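Local atomic coordinates of spore cortex-lytic enzyme (Bacillus cereus ATCC 14579, PDB entry 6TCI), a protein that probably acts as an N-acetylmuramyl-L-alanine amidase required for spore cortex hydrolysis during germination, the present chain being its N-terminal, putative peptidoglycan-binding domain. Residues N47-K51 against F52-V56. Numbering follows the deposited sequence.
Sequences NFQEK and FGLPV
Phe48 and Phe52 stack where helix 39-51 ends in a Schellman motif, within the putative peptidoglycan-binding domain. Their rings form an offset stack with planes 25° apart. Phe48 CE1 lies over one face of the Phe52 ring, toward its rim, 3.4 Å from Phe52 CD1. Phe48 holds CG anti to its backbone N (chi1 171°), which puts the ring beside the carbonyl carbon, on the Phe52 side. Met67 of helix 62-71 touches both side chains. Phe48 CE2 also meets Leu54 CD1 at 4.0 Å.

Backbone bonds close the helix end beside the stack. Phe52 N donates to Phe48 O at 3.0 Å. Leu54 N reaches back to Gln49 O at 2.9 Å, and Gly53 N makes a weak hydrogen bond to Glu50 O. Gly53 is the C-prime residue, and its positive phi (76°) turns the chain back along the helix.

Gln49 is buried beside the returning loop. Its CB packs against Leu54 CB, the two side chains crossing at about a right angle. The extended chain carries the amide past Pro55 O. There Gln49 OE1 accepts from Asp57 N and Gly58 N, while NE2 donates to Thr64 OG1. Val56 CG2 lies 3.7 Å from Glu50 N and also touches Glu50 CB.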
ATOM      1  N   ASN A  47      -7.567   1.050  -4.689  1.00 13.78           N
ATOM      2  CA  ASN A  47      -7.868   2.329  -5.332  1.00 15.70           C
ATOM      3  C   ASN A  47      -6.606   2.972  -5.891  1.00 15.33           C
ATOM      4  O   ASN A  47      -6.641   3.600  -6.957  1.00 17.31           O
ATOM      5  CB  ASN A  47      -8.553   3.259  -4.336  1.00 19.76           C
ATOM      6  CG  ASN A  47      -9.978   2.854  -4.068  1.00 24.53           C
ATOM      7  OD1 ASN A  47     -10.633   2.261  -4.926  1.00 27.98           O
ATOM      8  ND2 ASN A  47     -10.467   3.155  -2.872  1.00 27.03           N
ATOM      9  N   PHE A  48      -5.482   2.829  -5.181  1.00 14.66           N
ATOM     10  CA  PHE A  48      -4.211   3.310  -5.708  1.00 14.63           C
ATOM     11  C   PHE A  48      -3.843   2.574  -6.989  1.00 13.46           C
ATOM     12  O   PHE A  48      -3.443   3.193  -7.982  1.00 14.60           O
ATOM     13  CB  PHE A  48      -3.108   3.134  -4.663  1.00 14.30           C
ATOM     14  CG  PHE A  48      -1.740   3.397  -5.203  1.00 14.55           C
ATOM     15  CD1 PHE A  48      -1.263   4.694  -5.287  1.00 16.01           C
ATOM     16  CD2 PHE A  48      -0.943   2.366  -5.664  1.00 15.65           C
ATOM     17  CE1 PHE A  48      -0.020   4.962  -5.810  1.00 17.41           C
ATOM     18  CE2 PHE A  48       0.316   2.632  -6.186  1.00 16.30           C
ATOM     19  CZ  PHE A  48       0.768   3.936  -6.261  1.00 16.79           C
ATOM     20  N   GLN A  49      -3.960   1.240  -6.976  1.00 14.31           N
ATOM     21  CA  GLN A  49      -3.635   0.468  -8.171  1.00 15.15           C
ATOM     22  C   GLN A  49      -4.484   0.901  -9.359  1.00 18.73           C
ATOM     23  O   GLN A  49      -3.962   1.076 -10.467  1.00 18.85           O
ATOM     24  CB  GLN A  49      -3.778  -1.029  -7.893  1.00 14.83           C
ATOM     25  CG  GLN A  49      -2.690  -1.551  -6.961  1.00 13.84           C
ATOM     26  CD  GLN A  49      -2.930  -2.986  -6.544  1.00 14.04           C
ATOM     27  OE1 GLN A  49      -4.066  -3.387  -6.292  1.00 14.61           O
ATOM     28  NE2 GLN A  49      -1.861  -3.768  -6.473  1.00 15.09           N
ATOM     29  N   GLU A  50      -5.789   1.094  -9.145  1.00 19.38           N
ATOM     30  CA  GLU A  50      -6.673   1.517 -10.227  1.00 21.31           C
ATOM     31  C   GLU A  50      -6.256   2.876 -10.774  1.00 21.57           C
ATOM     32  O   GLU A  50      -6.139   3.057 -11.992  1.00 22.74           O
ATOM     33  CB  GLU A  50      -8.122   1.543  -9.734  1.00 25.48           C
ATOM     34  CG  GLU A  50      -9.134   1.952 -10.800  1.00 33.01           C
ATOM     35  CD  GLU A  50      -9.924   0.776 -11.328  1.00 40.38           C
ATOM     36  OE1 GLU A  50     -10.273  -0.118 -10.525  1.00 44.39           O
ATOM     37  OE2 GLU A  50     -10.197   0.747 -12.547  1.00 44.71           O
ATOM     38  N   LYS A  51      -6.008   3.840  -9.881  1.00 19.99           N
ATOM     39  CA  LYS A  51      -5.654   5.189 -10.313  1.00 18.50           C
ATOM     40  C   LYS A  51      -4.355   5.195 -11.108  1.00 18.25           C
ATOM     41  O   LYS A  51      -4.214   5.957 -12.074  1.00 20.33           O
ATOM     42  CB  LYS A  51      -5.521   6.105  -9.092  1.00 18.19           C
ATOM     43  CG  LYS A  51      -5.152   7.551  -9.414  1.00 19.11           C
ATOM     44  CD  LYS A  51      -6.280   8.267 -10.167  1.00 18.08           C
ATOM     45  CE  LYS A  51      -7.527   8.393  -9.305  1.00 18.71           C
ATOM     46  NZ  LYS A  51      -8.487   9.394  -9.848  1.00 18.65           N
ATOM     47  N   PHE A  52      -3.387   4.368 -10.705  1.00 19.26           N
ATOM     48  CA  PHE A  52      -2.062   4.384 -11.312  1.00 18.98           C
ATOM     49  C   PHE A  52      -1.890   3.361 -12.430  1.00 20.90           C
ATOM     50  O   PHE A  52      -0.771   3.181 -12.924  1.00 22.52           O
ATOM     51  CB  PHE A  52      -0.974   4.291 -10.240  1.00 17.43           C
ATOM     52  CG  PHE A  52      -0.753   5.595  -9.534  1.00 17.42           C
ATOM     53  CD1 PHE A  52      -1.652   6.035  -8.581  1.00 17.96           C
ATOM     54  CD2 PHE A  52       0.312   6.409  -9.870  1.00 18.04           C
ATOM     55  CE1 PHE A  52      -1.477   7.260  -7.948  1.00 19.03           C
ATOM     56  CE2 PHE A  52       0.491   7.633  -9.247  1.00 18.87           C
ATOM     57  CZ  PHE A  52      -0.407   8.060  -8.285  1.00 19.48           C
ATOM     58  N   GLY A  53      -2.971   2.713 -12.858  1.00 20.39           N
ATOM     59  CA  GLY A  53      -2.921   1.827 -14.007  1.00 21.35           C
ATOM     60  C   GLY A  53      -2.286   0.480 -13.761  1.00 23.62           C
ATOM     61  O   GLY A  53      -1.849  -0.170 -14.719  1.00 26.18           O
ATOM     62  N   LEU A  54      -2.220   0.038 -12.507  1.00 20.97           N
ATOM     63  CA  LEU A  54      -1.712  -1.274 -12.148  1.00 19.01           C
ATOM     64  C   LEU A  54      -2.857  -2.275 -12.090  1.00 20.53           C
ATOM     65  O   LEU A  54      -4.014  -1.898 -11.872  1.00 21.89           O
ATOM     66  CB  LEU A  54      -1.058  -1.211 -10.770  1.00 17.94           C
ATOM     67  CG  LEU A  54       0.161  -0.303 -10.666  1.00 20.06           C
ATOM     68  CD1 LEU A  54       0.414   0.054  -9.217  1.00 19.32           C
ATOM     69  CD2 LEU A  54       1.383  -0.958 -11.281  1.00 25.02           C
ATOM     70  N   PRO A  55      -2.563  -3.560 -12.278  1.00 21.95           N
ATOM     71  CA  PRO A  55      -3.565  -4.592 -11.990  1.00 22.21           C
ATOM     72  C   PRO A  55      -4.092  -4.415 -10.576  1.00 20.63           C
ATOM     73  O   PRO A  55      -3.324  -4.216  -9.632  1.00 20.16           O
ATOM     74  CB  PRO A  55      -2.776  -5.898 -12.132  1.00 23.92           C
ATOM     75  CG  PRO A  55      -1.653  -5.558 -13.056  1.00 23.84           C
ATOM     76  CD  PRO A  55      -1.293  -4.131 -12.759  1.00 21.96           C
ATOM     77  N   VAL A  56      -5.413  -4.466 -10.439  1.00 19.69           N
ATOM     78  CA  VAL A  56      -6.083  -4.176  -9.176  1.00 18.40           C
ATOM     79  C   VAL A  56      -6.304  -5.492  -8.442  1.00 18.04           C
ATOM     80  O   VAL A  56      -7.143  -6.307  -8.841  1.00 21.16           O
ATOM     81  CB  VAL A  56      -7.405  -3.433  -9.406  1.00 18.92           C
ATOM     82  CG1 VAL A  56      -8.072  -3.116  -8.072  1.00 21.66           C
ATOM     83  CG2 VAL A  56      -7.168  -2.168 -10.223  1.00 20.46           C
TER